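Side-chain contact in regulatory protein BlaR1 (Bacillus licheniformis, PDB 1NRF), which probably senses beta-lactam antibiotics outside the cell through its penicillin-binding C-terminal domain and relays the signal to the cytoplasm: residues 73-78 with 177-182. Residues are numbered along the deposited sequence; the frame is centred on the assembly and turned at random.
Sequences ALESGI and QSNIET
Asn-179 reaches from the first turn of helix 177-187 to the last turn of helix 66-76, where its amide meets Leu-74 and Glu-75 together. Its CG lies anti to the carbonyl carbon (chi1 -58°), which carries the amide off the helix and onto Leu-74: CB of Leu-74 sits 3.6 Å from both OD1 and CG of Asn-179. The amide nitrogen turns to the carboxylate, ND2 of Asn-179 giving a hydrogen bond of 2.8 Å to OE2 of Glu-75. The bond is somewhat bent, 146° at the hydrogen; the acceptor lies almost in the amide plane, yet the donor comes in from above the carboxylate, the two planes being turned steeply against each other. Glu-75 starts out pointing past the opposite helix, and a bend at chi2 (-70°) folds its chain round to bring OE2 to the amide. The same OE2 accepts from the backbone N of Lys-176, just ahead of helix 177-187, and is thus gripped by two N-H groups. Further along, the branched end of Leu-74 rests on Thr-182, its CD1 3.7 Å from CB and 3.8 Å from CG2 of that residue. OG1 of Thr-182 turns back to its own helix and bonds to the O of Ser-178 at 2.7 Å, leaving methyl CG2 for the leucine. The contact joins two helices of the transpeptidase-like sensor domain, away from Ser-63, the probable site of the acyl-ester. Its chemistry pairs packing of Leu-74 on the amide of Asn-179 and on Thr-182 with one directional polar link; two neutral donors on OE2 would probably stabilise the ionised carboxylate of Glu-75 without a countercharge from either segment.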
# COMPACT_ATOMS: atom_id res chain seq x y z
N ALA A 73 -5.33 -13.87 -3.60
CA ALA A 73 -6.43 -14.25 -4.48
C ALA A 73 -5.94 -14.95 -5.75
O ALA A 73 -6.52 -15.95 -6.19
CB ALA A 73 -7.26 -13.03 -4.84
N LEU A 74 -4.88 -14.42 -6.34
CA LEU A 74 -4.31 -15.01 -7.55
C LEU A 74 -3.68 -16.37 -7.23
O LEU A 74 -3.92 -17.36 -7.93
CB LEU A 74 -3.25 -14.07 -8.13
CG LEU A 74 -3.78 -12.75 -8.71
CD1 LEU A 74 -2.61 -11.83 -9.05
CD2 LEU A 74 -4.63 -13.06 -9.96
N GLU A 75 -2.86 -16.40 -6.18
CA GLU A 75 -2.19 -17.62 -5.76
C GLU A 75 -3.14 -18.76 -5.44
O GLU A 75 -2.76 -19.93 -5.53
CB GLU A 75 -1.32 -17.32 -4.53
CG GLU A 75 0.05 -16.78 -4.86
CD GLU A 75 0.93 -17.85 -5.48
OE1 GLU A 75 1.04 -18.94 -4.87
OE2 GLU A 75 1.52 -17.60 -6.55
N SER A 76 -4.37 -18.42 -5.06
CA SER A 76 -5.39 -19.41 -4.71
C SER A 76 -6.21 -19.86 -5.91
O SER A 76 -6.94 -20.85 -5.84
CB SER A 76 -6.34 -18.84 -3.65
OG SER A 76 -5.74 -18.84 -2.37
N GLY A 77 -6.10 -19.13 -7.01
CA GLY A 77 -6.86 -19.47 -8.20
C GLY A 77 -8.23 -18.82 -8.17
O GLY A 77 -9.06 -19.05 -9.06
N ILE A 78 -8.49 -18.00 -7.15
CA ILE A 78 -9.77 -17.31 -7.02
C ILE A 78 -10.01 -16.39 -8.22
O ILE A 78 -11.16 -16.14 -8.59
CB ILE A 78 -9.84 -16.47 -5.72
CG1 ILE A 78 -9.65 -17.37 -4.50
CG2 ILE A 78 -11.18 -15.75 -5.62
CD1 ILE A 78 -10.59 -18.56 -4.45
N GLN A 177 5.77 -16.52 -10.34
CA GLN A 177 6.30 -15.33 -11.01
C GLN A 177 5.19 -14.55 -11.71
O GLN A 177 5.18 -13.32 -11.72
CB GLN A 177 7.37 -15.76 -12.00
CG GLN A 177 7.78 -14.70 -12.99
CD GLN A 177 8.33 -15.29 -14.28
OE1 GLN A 177 9.42 -15.88 -14.30
NE2 GLN A 177 7.56 -15.16 -15.36
N SER A 178 4.24 -15.29 -12.29
CA SER A 178 3.12 -14.70 -13.01
C SER A 178 2.21 -13.80 -12.17
O SER A 178 1.77 -12.75 -12.64
CB SER A 178 2.28 -15.82 -13.64
OG SER A 178 1.12 -15.30 -14.26
N ASN A 179 1.91 -14.22 -10.95
CA ASN A 179 1.03 -13.43 -10.10
C ASN A 179 1.68 -12.14 -9.60
O ASN A 179 1.02 -11.11 -9.49
CB ASN A 179 0.55 -14.28 -8.92
CG ASN A 179 -0.16 -15.54 -9.39
OD1 ASN A 179 -0.89 -15.51 -10.37
ND2 ASN A 179 0.03 -16.63 -8.67
N ILE A 180 2.98 -12.21 -9.31
CA ILE A 180 3.74 -11.04 -8.86
C ILE A 180 3.61 -9.96 -9.94
O ILE A 180 3.27 -8.81 -9.66
CB ILE A 180 5.26 -11.36 -8.70
CG1 ILE A 180 5.47 -12.44 -7.65
CG2 ILE A 180 6.02 -10.09 -8.36
CD1 ILE A 180 5.10 -12.02 -6.24
N GLU A 181 3.89 -10.36 -11.18
CA GLU A 181 3.82 -9.47 -12.33
C GLU A 181 2.43 -8.88 -12.49
O GLU A 181 2.28 -7.72 -12.87
CB GLU A 181 4.20 -10.23 -13.61
CG GLU A 181 5.67 -10.18 -13.95
CD GLU A 181 6.06 -11.24 -14.99
OE1 GLU A 181 5.32 -11.43 -15.98
OE2 GLU A 181 7.13 -11.87 -14.81
N THR A 182 1.41 -9.69 -12.19
CA THR A 182 0.02 -9.26 -12.28
C THR A 182 -0.29 -8.17 -11.25
O THR A 182 -0.92 -7.17 -11.57
CB THR A 182 -0.95 -10.43 -12.07
OG1 THR A 182 -0.61 -11.51 -12.95
CG2 THR A 182 -2.38 -9.99 -12.36